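Local coordinates for protein alcohol dehydrogenase (Thermus thermophilus, PDB 2EIH) that probably interconverts alcohols and carbonyl compounds with a nicotinamide cofactor, and binds a zinc ion, at residues H41-V46 with G119-Y124; L149-A154 with F298-F303; A196-G199 with K203-R206. All blocks are in the same frame, centred on the assembly; numbering follows the deposited sequence.

Contact 1: residues H41-V46 with G119-Y124; sequences HLDVWV and GTYAEY
In the GroES-like domain, Tyr121, on the loop that runs into strand 124-128, holds Asp43 on helix 41-48 through one side-chain hydrogen bond. Its phenol is the donor: Tyr121 OH lies 2.6 Å from Asp43 OD2. The oxygen is met on its anti side, with the hydroxyl 32° out of the carboxylate plane. OD2 itself sits at the ring edge, near the ring plane, and the carboxylate is turned 75° against the ring, so the two flat groups do not stack. The hydroxyl also passes close to the aspartate stem, with Tyr121 OH 3.2 Å from Asp43 CB.

Two further partners bind the pair. Asp43 OD2 also accepts a hydrogen bond from the backbone N of Asn40, three residues earlier, so two donors grip one carboxylate oxygen. Tyr121 OH has a second hydrogen bond with His326 NE2, on helix 322-330, which lies far along the sequence from the GroES-like region yet packs here. The backbones stay well apart, the nearest CA atoms being those of Asp43 and Gly119 at 9.5 Å. With its CG beside the backbone N (chi1 -75°), Tyr121 directs its ring toward the helix.

Contact 2: residues L149-A154 with F298-F303; sequences LTFLTA and FPILRF
Helices 148-161 and 297-306 come closest, within these segments, at Phe151 and Ile300, whose CA atoms are 7.3 Å apart. Their position is consistent with the junction of the two domains of a zinc-type (medium-chain) dehydrogenase: helix 148-161 precedes strand 169-172 of the parallel Rossmann sheet, and helix 297-306 follows its edge strand 285-288 and leads to strand 313-318 of the mixed sheet. Side chains of both helices also reach strand 84-91 of that mixed sheet, Leu152 touching Asn88 and Leu301 touching Val86.

Ile300 carries the contact, and its two branches do different work. CG2, placed anti to the backbone N, packs on the root of the phenylalanine side chain, 3.8 Å from Phe151 CB. The same methyl is 4.1 Å from Phe151 CG, and it meets the ring obliquely; the ring leads away and touches Ala182 of helix 180-189. The other branch, CG1, lies anti to the carbonyl carbon and continues extended (chi2 175°), which carries CD1 onto the opposing backbone.

Leu152 starts off to one flank, but its isobutyl group swings in and crosses Ile300 at about a right angle. Elsewhere on helix 297-306, Arg302 NH1 forms a salt bridge with Glu97 of a second subunit. No hydrogen bond joins the two segments, and all three touching residues are buried. At its tip, Ile300 CD1 is 3.6 Å from Phe151 O and 4.0 Å from Leu152 CD2.

Contact 3: residues A196-G199 with K203-R206; sequences ATAG and KLRR
The end of strand 193-198 and the start of helix 201-210 lie almost against each other, with the CA atoms of Ala198 and Leu204 only 5.8 Å apart. Ala196 and Ala198 direct their CB atoms at the helix, while Thr197 between them points to the other side of the sheet, the alternation expected of a strand.

Leu204 makes the closest approach through one branch. Its CD2 methyl rests over the strand backbone, 3.4 Å from Ala198 N and 3.5 Å from Ala196 O, and the same methyl is 3.6 Å from Ala198 CB. It therefore packs against peptide atoms as well as against a side chain. Two torsions select this methyl: CG lies beside the backbone N (chi1 -72°) and CD1 runs on extended (chi2 -176°), so the other branch, CD2, faces the strand.

This is the first half of a beta-alpha-beta unit of the Rossmann domain, completed by strand 214-217, whose Thr215 also touches Leu204. In Rossmann dehydrogenases the end of the corresponding strand commonly lies near the adenosine ribose of the cofactor, although none is bound here.

The backbone N of Lys203 is hydrogen-bonded to Ser200 OG, in the short connection between strand and helix. Lys203 joins the contact with the base of its side chain: Lys203 CB is 3.5 Å from Ala198 CB. Beyond CG the chain is extended and carries NZ to a weak hydrogen bond with Arg332 O.

In the fold
The contacts are well separated, and none touches another. The centres of contacts 1 and 2 are about 20 Å apart. Contact 3 has its centre about 22 Å from that of contact 2. Along the chain contact 1 closes first. Contact 2 then opens on helix 148-161 and closes only on helix 297-306; between them falls contact 3, a local packing of helix 201-210 on strand 193-198 of the parallel Rossmann sheet. Contact 1 is in the GroES-like part and contact 3 in the Rossmann part, with contact 2 probably at their junction, where helix 297-306 leads from the parallel sheet back to strand 313-318 of the mixed sheet. Asn40, hydrogen-bonded to Asp43, also touches Leu149. All three lie away from the zinc site.

Contact 1: residues H41-V46 with G119-Y124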
ATOM      1  N   HIS A  41      23.493 -20.845  -6.842  1.00 31.45           N
ATOM      2  CA  HIS A  41      24.144 -20.450  -8.086  1.00 34.62           C
ATOM      3  C   HIS A  41      25.154 -19.330  -7.859  1.00 34.70           C
ATOM      4  O   HIS A  41      26.099 -19.144  -8.639  1.00 34.90           O
ATOM      5  CB  HIS A  41      23.094 -20.053  -9.130  1.00 36.28           C
ATOM      6  CG  HIS A  41      22.282 -21.210  -9.626  1.00 39.46           C
ATOM      7  ND1 HIS A  41      22.801 -22.185 -10.450  1.00 39.06           N
ATOM      8  CD2 HIS A  41      21.001 -21.572  -9.375  1.00 41.60           C
ATOM      9  CE1 HIS A  41      21.878 -23.101 -10.683  1.00 41.02           C
ATOM     10  NE2 HIS A  41      20.775 -22.754 -10.042  1.00 43.27           N
ATOM     11  N   LEU A  42      24.950 -18.606  -6.767  1.00 33.24           N
ATOM     12  CA  LEU A  42      25.834 -17.524  -6.376  1.00 34.31           C
ATOM     13  C   LEU A  42      27.241 -18.064  -6.094  1.00 34.35           C
ATOM     14  O   LEU A  42      28.241 -17.427  -6.446  1.00 32.47           O
ATOM     15  CB  LEU A  42      25.277 -16.834  -5.128  1.00 35.90           C
ATOM     16  CG  LEU A  42      26.112 -15.721  -4.496  1.00 37.71           C
ATOM     17  CD1 LEU A  42      26.542 -14.709  -5.557  1.00 38.16           C
ATOM     18  CD2 LEU A  42      25.293 -15.057  -3.409  1.00 38.03           C
ATOM     19  N   ASP A  43      27.324 -19.232  -5.458  1.00 32.16           N
ATOM     20  CA  ASP A  43      28.626 -19.813  -5.161  1.00 30.80           C
ATOM     21  C   ASP A  43      29.365 -20.061  -6.478  1.00 29.90           C
ATOM     22  O   ASP A  43      30.588 -19.985  -6.521  1.00 29.44           O
ATOM     23  CB  ASP A  43      28.504 -21.154  -4.420  1.00 29.88           C
ATOM     24  CG  ASP A  43      27.526 -21.117  -3.251  1.00 30.67           C
ATOM     25  OD1 ASP A  43      27.127 -20.024  -2.810  1.00 30.10           O
ATOM     26  OD2 ASP A  43      27.157 -22.208  -2.771  1.00 29.55           O
ATOM     27  N   VAL A  44      28.625 -20.357  -7.545  1.00 29.77           N
ATOM     28  CA  VAL A  44      29.244 -20.628  -8.840  1.00 31.12           C
ATOM     29  C   VAL A  44      29.812 -19.361  -9.472  1.00 33.19           C
ATOM     30  O   VAL A  44      30.916 -19.381 -10.022  1.00 34.95           O
ATOM     31  CB  VAL A  44      28.242 -21.298  -9.814  1.00 29.85           C
ATOM     32  CG1 VAL A  44      28.874 -21.475 -11.185  1.00 26.50           C
ATOM     33  CG2 VAL A  44      27.825 -22.654  -9.260  1.00 28.01           C
ATOM     34  N   TRP A  45      29.066 -18.264  -9.390  1.00 34.28           N
ATOM     35  CA  TRP A  45      29.535 -17.007  -9.951  1.00 35.39           C
ATOM     36  C   TRP A  45      30.819 -16.574  -9.238  1.00 35.95           C
ATOM     37  O   TRP A  45      31.749 -16.062  -9.871  1.00 35.64           O
ATOM     38  CB  TRP A  45      28.451 -15.926  -9.828  1.00 38.19           C
ATOM     39  CG  TRP A  45      27.183 -16.295 -10.537  1.00 41.42           C
ATOM     40  CD1 TRP A  45      27.072 -17.084 -11.645  1.00 43.01           C
ATOM     41  CD2 TRP A  45      25.847 -15.928 -10.168  1.00 43.36           C
ATOM     42  NE1 TRP A  45      25.753 -17.242 -11.988  1.00 44.53           N
ATOM     43  CE2 TRP A  45      24.976 -16.545 -11.098  1.00 44.76           C
ATOM     44  CE3 TRP A  45      25.298 -15.142  -9.146  1.00 45.26           C
ATOM     45  CZ2 TRP A  45      23.580 -16.404 -11.031  1.00 45.65           C
ATOM     46  CZ3 TRP A  45      23.904 -15.001  -9.080  1.00 46.41           C
ATOM     47  CH2 TRP A  45      23.066 -15.631 -10.019  1.00 46.50           C
ATOM     48  N   VAL A  46      30.887 -16.800  -7.929  1.00 35.25           N
ATOM     49  CA  VAL A  46      32.079 -16.427  -7.187  1.00 34.92           C
ATOM     50  C   VAL A  46      33.225 -17.339  -7.597  1.00 37.78           C
ATOM     51  O   VAL A  46      34.359 -16.885  -7.739  1.00 39.04           O
ATOM     52  CB  VAL A  46      31.860 -16.525  -5.668  1.00 33.70           C
ATOM     53  CG1 VAL A  46      33.160 -16.230  -4.935  1.00 32.30           C
ATOM     54  CG2 VAL A  46      30.791 -15.526  -5.243  1.00 33.20           C
ATOM     55  N   GLY A 119      32.115 -18.528   3.901  1.00 32.35           N
ATOM     56  CA  GLY A 119      30.768 -19.038   4.091  1.00 28.46           C
ATOM     57  C   GLY A 119      30.579 -20.344   4.834  1.00 26.05           C
ATOM     58  O   GLY A 119      31.303 -20.658   5.781  1.00 23.31           O
ATOM     59  N   THR A 120      29.603 -21.122   4.377  1.00 25.61           N
ATOM     60  CA  THR A 120      29.261 -22.382   5.015  1.00 24.31           C
ATOM     61  C   THR A 120      29.939 -23.669   4.552  1.00 25.20           C
ATOM     62  O   THR A 120      29.617 -24.729   5.063  1.00 26.89           O
ATOM     63  CB  THR A 120      27.718 -22.581   4.985  1.00 24.29           C
ATOM     64  OG1 THR A 120      27.245 -22.554   3.629  1.00 19.92           O
ATOM     65  CG2 THR A 120      27.039 -21.468   5.778  1.00 22.89           C
ATOM     66  N   TYR A 121      30.869 -23.594   3.605  1.00 25.26           N
ATOM     67  CA  TYR A 121      31.565 -24.801   3.143  1.00 25.40           C
ATOM     68  C   TYR A 121      32.664 -25.223   4.128  1.00 27.12           C
ATOM     69  O   TYR A 121      33.772 -25.581   3.715  1.00 28.83           O
ATOM     70  CB  TYR A 121      32.242 -24.570   1.801  1.00 24.12           C
ATOM     71  CG  TYR A 121      31.331 -24.525   0.583  1.00 24.95           C
ATOM     72  CD1 TYR A 121      30.055 -23.958   0.636  1.00 24.22           C
ATOM     73  CD2 TYR A 121      31.816 -24.920  -0.656  1.00 22.68           C
ATOM     74  CE1 TYR A 121      29.298 -23.779  -0.525  1.00 24.47           C
ATOM     75  CE2 TYR A 121      31.081 -24.754  -1.819  1.00 23.61           C
ATOM     76  CZ  TYR A 121      29.830 -24.175  -1.754  1.00 25.37           C
ATOM     77  OH  TYR A 121      29.139 -23.959  -2.913  1.00 24.44           O
ATOM     78  N   ALA A 122      32.364 -25.178   5.423  1.00 26.16           N
ATOM     79  CA  ALA A 122      33.311 -25.568   6.463  1.00 25.18           C
ATOM     80  C   ALA A 122      32.566 -26.148   7.657  1.00 25.25           C
ATOM     81  O   ALA A 122      31.342 -26.153   7.686  1.00 26.70           O
ATOM     82  CB  ALA A 122      34.128 -24.361   6.891  1.00 25.93           C
ATOM     83  N   GLU A 123      33.319 -26.623   8.638  1.00 24.05           N
ATOM     84  CA  GLU A 123      32.746 -27.197   9.842  1.00 25.61           C
ATOM     85  C   GLU A 123      32.300 -26.123  10.827  1.00 24.94           C
ATOM     86  O   GLU A 123      31.571 -26.410  11.759  1.00 26.91           O
ATOM     87  CB  GLU A 123      33.761 -28.132  10.526  1.00 27.44           C
ATOM     88  CG  GLU A 123      34.175 -29.355   9.708  1.00 26.73           C
ATOM     89  CD  GLU A 123      35.276 -30.160  10.374  1.00 29.39           C
ATOM     90  OE1 GLU A 123      36.314 -29.567  10.743  1.00 31.52           O
ATOM     91  OE2 GLU A 123      35.117 -31.394  10.524  1.00 32.51           O
ATOM     92  N   TYR A 124      32.759 -24.892  10.634  1.00 25.23           N
ATOM     93  CA  TYR A 124      32.389 -23.802  11.525  1.00 24.94           C
ATOM     94  C   TYR A 124      32.292 -22.482  10.789  1.00 25.29           C
ATOM     95  O   TYR A 124      32.970 -22.260   9.790  1.00 25.50           O
ATOM     96  CB  TYR A 124      33.407 -23.640  12.660  1.00 24.79           C
ATOM     97  CG  TYR A 124      33.584 -24.863  13.510  1.00 25.01           C
ATOM     98  CD1 TYR A 124      34.474 -25.877  13.139  1.00 24.43           C
ATOM     99  CD2 TYR A 124      32.849 -25.020  14.688  1.00 23.53           C
ATOM    100  CE1 TYR A 124      34.615 -27.020  13.923  1.00 25.16           C
ATOM    101  CE2 TYR A 124      32.989 -26.161  15.468  1.00 25.61           C
ATOM    102  CZ  TYR A 124      33.876 -27.153  15.081  1.00 24.92           C
ATOM    103  OH  TYR A 124      34.016 -28.279  15.861  1.00 29.29           O
TER

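Contact 2: residues L149-A154 with F298-F303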
ATOM      1  N   LEU A 149      18.028 -18.959   1.661  1.00 25.82           N
ATOM      2  CA  LEU A 149      18.265 -18.273   0.391  1.00 26.47           C
ATOM      3  C   LEU A 149      17.095 -18.340  -0.609  1.00 26.72           C
ATOM      4  O   LEU A 149      16.573 -17.295  -1.014  1.00 27.21           O
ATOM      5  CB  LEU A 149      19.555 -18.816  -0.252  1.00 28.68           C
ATOM      6  CG  LEU A 149      20.385 -18.078  -1.333  1.00 32.65           C
ATOM      7  CD1 LEU A 149      19.487 -17.662  -2.488  1.00 32.80           C
ATOM      8  CD2 LEU A 149      21.097 -16.879  -0.744  1.00 32.59           C
ATOM      9  N   THR A 150      16.667 -19.534  -1.023  1.00 24.48           N
ATOM     10  CA  THR A 150      15.573 -19.585  -1.994  1.00 23.33           C
ATOM     11  C   THR A 150      14.228 -19.152  -1.447  1.00 21.66           C
ATOM     12  O   THR A 150      13.490 -18.450  -2.129  1.00 21.01           O
ATOM     13  CB  THR A 150      15.404 -20.987  -2.649  1.00 23.54           C
ATOM     14  OG1 THR A 150      15.414 -22.007  -1.643  1.00 27.41           O
ATOM     15  CG2 THR A 150      16.497 -21.244  -3.670  1.00 26.16           C
ATOM     16  N   PHE A 151      13.884 -19.562  -0.232  1.00 21.43           N
ATOM     17  CA  PHE A 151      12.596 -19.125   0.285  1.00 22.62           C
ATOM     18  C   PHE A 151      12.495 -17.610   0.443  1.00 23.20           C
ATOM     19  O   PHE A 151      11.449 -17.032   0.169  1.00 25.86           O
ATOM     20  CB  PHE A 151      12.234 -19.859   1.576  1.00 20.92           C
ATOM     21  CG  PHE A 151      11.618 -21.193   1.321  1.00 18.70           C
ATOM     22  CD1 PHE A 151      12.416 -22.294   1.066  1.00 19.52           C
ATOM     23  CD2 PHE A 151      10.240 -21.316   1.179  1.00 19.95           C
ATOM     24  CE1 PHE A 151      11.857 -23.502   0.653  1.00 18.77           C
ATOM     25  CE2 PHE A 151       9.664 -22.514   0.768  1.00 18.72           C
ATOM     26  CZ  PHE A 151      10.488 -23.611   0.502  1.00 20.27           C
ATOM     27  N   LEU A 152      13.578 -16.956   0.842  1.00 22.04           N
ATOM     28  CA  LEU A 152      13.536 -15.508   0.986  1.00 22.02           C
ATOM     29  C   LEU A 152      13.379 -14.811  -0.353  1.00 22.12           C
ATOM     30  O   LEU A 152      12.654 -13.831  -0.464  1.00 22.56           O
ATOM     31  CB  LEU A 152      14.805 -15.005   1.673  1.00 20.81           C
ATOM     32  CG  LEU A 152      14.867 -15.315   3.165  1.00 20.93           C
ATOM     33  CD1 LEU A 152      16.306 -15.255   3.646  1.00 19.21           C
ATOM     34  CD2 LEU A 152      14.000 -14.316   3.921  1.00 18.54           C
ATOM     35  N   THR A 153      14.063 -15.324  -1.369  1.00 20.19           N
ATOM     36  CA  THR A 153      14.007 -14.740  -2.696  1.00 18.49           C
ATOM     37  C   THR A 153      12.627 -14.943  -3.308  1.00 19.31           C
ATOM     38  O   THR A 153      12.070 -14.032  -3.910  1.00 21.44           O
ATOM     39  CB  THR A 153      15.074 -15.367  -3.605  1.00 19.11           C
ATOM     40  OG1 THR A 153      16.368 -15.089  -3.066  1.00 17.20           O
ATOM     41  CG2 THR A 153      14.977 -14.815  -5.016  1.00 13.21           C
ATOM     42  N   ALA A 154      12.078 -16.140  -3.144  1.00 20.56           N
ATOM     43  CA  ALA A 154      10.762 -16.451  -3.676  1.00 19.23           C
ATOM     44  C   ALA A 154       9.690 -15.639  -2.954  1.00 19.30           C
ATOM     45  O   ALA A 154       8.682 -15.253  -3.545  1.00 20.36           O
ATOM     46  CB  ALA A 154      10.476 -17.939  -3.515  1.00 19.61           C
ATOM     47  N   PHE A 298      11.416 -15.276   9.423  1.00 29.73           N
ATOM     48  CA  PHE A 298      10.621 -15.715  10.576  1.00 30.64           C
ATOM     49  C   PHE A 298       9.288 -16.336  10.160  1.00 28.89           C
ATOM     50  O   PHE A 298       8.964 -17.455  10.564  1.00 28.71           O
ATOM     51  CB  PHE A 298      10.412 -14.546  11.540  1.00 33.10           C
ATOM     52  CG  PHE A 298      11.697 -14.015  12.109  1.00 37.76           C
ATOM     53  CD1 PHE A 298      12.503 -13.153  11.362  1.00 39.36           C
ATOM     54  CD2 PHE A 298      12.132 -14.416  13.372  1.00 39.61           C
ATOM     55  CE1 PHE A 298      13.731 -12.697  11.860  1.00 40.68           C
ATOM     56  CE2 PHE A 298      13.355 -13.966  13.879  1.00 42.02           C
ATOM     57  CZ  PHE A 298      14.159 -13.101  13.117  1.00 40.28           C
ATOM     58  N   PRO A 299       8.485 -15.619   9.359  1.00 27.85           N
ATOM     59  CA  PRO A 299       7.221 -16.245   8.960  1.00 27.19           C
ATOM     60  C   PRO A 299       7.475 -17.531   8.151  1.00 26.96           C
ATOM     61  O   PRO A 299       6.772 -18.526   8.314  1.00 28.12           O
ATOM     62  CB  PRO A 299       6.538 -15.158   8.126  1.00 26.62           C
ATOM     63  CG  PRO A 299       7.674 -14.380   7.572  1.00 25.17           C
ATOM     64  CD  PRO A 299       8.606 -14.276   8.766  1.00 27.17           C
ATOM     65  N   ILE A 300       8.485 -17.505   7.287  1.00 25.11           N
ATOM     66  CA  ILE A 300       8.816 -18.666   6.466  1.00 21.23           C
ATOM     67  C   ILE A 300       9.026 -19.924   7.308  1.00 20.99           C
ATOM     68  O   ILE A 300       8.342 -20.920   7.102  1.00 21.09           O
ATOM     69  CB  ILE A 300      10.066 -18.385   5.608  1.00 18.33           C
ATOM     70  CG1 ILE A 300       9.724 -17.355   4.534  1.00 16.55           C
ATOM     71  CG2 ILE A 300      10.575 -19.664   4.963  1.00 19.47           C
ATOM     72  CD1 ILE A 300      10.933 -16.890   3.686  1.00 12.42           C
ATOM     73  N   LEU A 301       9.948 -19.863   8.264  1.00 21.49           N
ATOM     74  CA  LEU A 301      10.245 -20.995   9.134  1.00 22.41           C
ATOM     75  C   LEU A 301       9.015 -21.448   9.927  1.00 24.35           C
ATOM     76  O   LEU A 301       8.834 -22.632  10.204  1.00 26.80           O
ATOM     77  CB  LEU A 301      11.434 -20.642  10.052  1.00 20.31           C
ATOM     78  CG  LEU A 301      12.793 -20.403   9.338  1.00 21.81           C
ATOM     79  CD1 LEU A 301      13.837 -19.821  10.285  1.00 20.54           C
ATOM     80  CD2 LEU A 301      13.292 -21.716   8.768  1.00 17.73           C
ATOM     81  N   ARG A 302       8.157 -20.500  10.273  1.00 26.61           N
ATOM     82  CA  ARG A 302       6.917 -20.798  10.995  1.00 27.40           C
ATOM     83  C   ARG A 302       6.031 -21.681  10.101  1.00 26.58           C
ATOM     84  O   ARG A 302       5.551 -22.712  10.537  1.00 26.67           O
ATOM     85  CB  ARG A 302       6.191 -19.484  11.341  1.00 29.13           C
ATOM     86  CG  ARG A 302       5.688 -19.381  12.780  1.00 32.60           C
ATOM     87  CD  ARG A 302       5.948 -17.993  13.361  1.00 32.02           C
ATOM     88  NE  ARG A 302       5.452 -16.923  12.491  1.00 34.09           N
ATOM     89  CZ  ARG A 302       6.048 -15.738  12.374  1.00 36.40           C
ATOM     90  NH1 ARG A 302       7.151 -15.487  13.065  1.00 36.75           N
ATOM     91  NH2 ARG A 302       5.547 -14.793  11.585  1.00 37.65           N
ATOM     92  N   PHE A 303       5.821 -21.264   8.854  1.00 27.40           N
ATOM     93  CA  PHE A 303       5.020 -22.040   7.904  1.00 27.17           C
ATOM     94  C   PHE A 303       5.669 -23.403   7.646  1.00 26.89           C
ATOM     95  O   PHE A 303       4.975 -24.396   7.405  1.00 26.22           O
ATOM     96  CB  PHE A 303       4.853 -21.295   6.565  1.00 23.89           C
ATOM     97  CG  PHE A 303       3.963 -20.084   6.648  1.00 25.75           C
ATOM     98  CD1 PHE A 303       4.466 -18.812   6.376  1.00 26.06           C
ATOM     99  CD2 PHE A 303       2.632 -20.207   7.053  1.00 25.82           C
ATOM    100  CE1 PHE A 303       3.660 -17.677   6.513  1.00 24.18           C
ATOM    101  CE2 PHE A 303       1.816 -19.073   7.193  1.00 24.29           C
ATOM    102  CZ  PHE A 303       2.328 -17.815   6.926  1.00 24.30           C
TER

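Contact 3: residues A196-G199 with K203-R206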
ATOM      1  N   ALA A 196       2.619 -24.177 -13.499  1.00 32.01           N
ATOM      2  CA  ALA A 196       4.078 -24.304 -13.532  1.00 34.11           C
ATOM      3  C   ALA A 196       4.578 -24.870 -14.859  1.00 35.06           C
ATOM      4  O   ALA A 196       3.932 -25.727 -15.455  1.00 37.14           O
ATOM      5  CB  ALA A 196       4.544 -25.192 -12.380  1.00 32.60           C
ATOM      6  N   THR A 197       5.728 -24.391 -15.318  1.00 35.47           N
ATOM      7  CA  THR A 197       6.294 -24.881 -16.568  1.00 36.30           C
ATOM      8  C   THR A 197       7.664 -25.513 -16.323  1.00 37.54           C
ATOM      9  O   THR A 197       8.431 -25.054 -15.468  1.00 37.72           O
ATOM     10  CB  THR A 197       6.457 -23.754 -17.615  1.00 36.09           C
ATOM     11  OG1 THR A 197       7.453 -22.821 -17.178  1.00 38.18           O
ATOM     12  CG2 THR A 197       5.140 -23.021 -17.821  1.00 35.99           C
ATOM     13  N   ALA A 198       7.954 -26.577 -17.067  1.00 38.49           N
ATOM     14  CA  ALA A 198       9.225 -27.288 -16.960  1.00 38.71           C
ATOM     15  C   ALA A 198       9.535 -27.920 -18.308  1.00 40.20           C
ATOM     16  O   ALA A 198       8.713 -27.866 -19.224  1.00 38.68           O
ATOM     17  CB  ALA A 198       9.146 -28.358 -15.885  1.00 39.19           C
ATOM     18  N   GLY A 199      10.714 -28.523 -18.425  1.00 41.79           N
ATOM     19  CA  GLY A 199      11.108 -29.146 -19.679  1.00 43.52           C
ATOM     20  C   GLY A 199      10.784 -30.624 -19.821  1.00 44.35           C
ATOM     21  O   GLY A 199      10.443 -31.081 -20.907  1.00 45.98           O
ATOM     22  N   LYS A 203       9.551 -33.344 -14.109  1.00 46.57           N
ATOM     23  CA  LYS A 203       9.506 -32.097 -13.354  1.00 44.70           C
ATOM     24  C   LYS A 203       8.080 -31.553 -13.231  1.00 42.43           C
ATOM     25  O   LYS A 203       7.686 -31.082 -12.165  1.00 41.72           O
ATOM     26  CB  LYS A 203      10.433 -31.065 -13.997  1.00 45.39           C
ATOM     27  CG  LYS A 203      11.902 -31.422 -13.860  1.00 46.52           C
ATOM     28  CD  LYS A 203      12.771 -30.439 -14.616  1.00 49.68           C
ATOM     29  CE  LYS A 203      14.249 -30.654 -14.326  1.00 51.51           C
ATOM     30  NZ  LYS A 203      15.076 -29.650 -15.062  1.00 55.10           N
ATOM     31  N   LEU A 204       7.299 -31.630 -14.305  1.00 40.11           N
ATOM     32  CA  LEU A 204       5.919 -31.155 -14.257  1.00 38.72           C
ATOM     33  C   LEU A 204       5.090 -31.997 -13.305  1.00 37.94           C
ATOM     34  O   LEU A 204       4.236 -31.478 -12.589  1.00 36.86           O
ATOM     35  CB  LEU A 204       5.271 -31.212 -15.634  1.00 37.90           C
ATOM     36  CG  LEU A 204       5.736 -30.182 -16.650  1.00 39.14           C
ATOM     37  CD1 LEU A 204       4.912 -30.336 -17.912  1.00 38.47           C
ATOM     38  CD2 LEU A 204       5.578 -28.781 -16.064  1.00 39.60           C
ATOM     39  N   ARG A 205       5.328 -33.306 -13.322  1.00 38.04           N
ATOM     40  CA  ARG A 205       4.597 -34.213 -12.447  1.00 38.46           C
ATOM     41  C   ARG A 205       4.985 -33.864 -11.023  1.00 37.89           C
ATOM     42  O   ARG A 205       4.168 -33.926 -10.095  1.00 37.70           O
ATOM     43  CB  ARG A 205       4.976 -35.664 -12.739  1.00 38.17           C
ATOM     44  CG  ARG A 205       4.499 -36.663 -11.686  1.00 38.37           C
ATOM     45  CD  ARG A 205       5.048 -38.062 -12.002  1.00 38.64           C
ATOM     46  NE  ARG A 205       6.497 -38.010 -12.195  1.00 41.12           N
ATOM     47  CZ  ARG A 205       7.381 -37.890 -11.206  1.00 40.02           C
ATOM     48  NH1 ARG A 205       8.681 -37.837 -11.468  1.00 38.82           N
ATOM     49  NH2 ARG A 205       6.963 -37.855  -9.948  1.00 38.71           N
ATOM     50  N   ARG A 206       6.249 -33.487 -10.880  1.00 36.40           N
ATOM     51  CA  ARG A 206       6.818 -33.116  -9.603  1.00 36.28           C
ATOM     52  C   ARG A 206       6.218 -31.790  -9.125  1.00 34.34           C
ATOM     53  O   ARG A 206       6.002 -31.587  -7.928  1.00 33.23           O
ATOM     54  CB  ARG A 206       8.332 -32.995  -9.757  1.00 38.66           C
ATOM     55  CG  ARG A 206       9.105 -33.208  -8.477  1.00 42.83           C
ATOM     56  CD  ARG A 206       9.349 -34.675  -8.193  1.00 41.98           C
ATOM     57  NE  ARG A 206      10.769 -34.876  -7.897  1.00 44.63           N
ATOM     58  CZ  ARG A 206      11.373 -34.447  -6.795  1.00 42.39           C
ATOM     59  NH1 ARG A 206      10.686 -33.802  -5.859  1.00 42.28           N
ATOM     60  NH2 ARG A 206      12.678 -34.631  -6.652  1.00 42.68           N
TER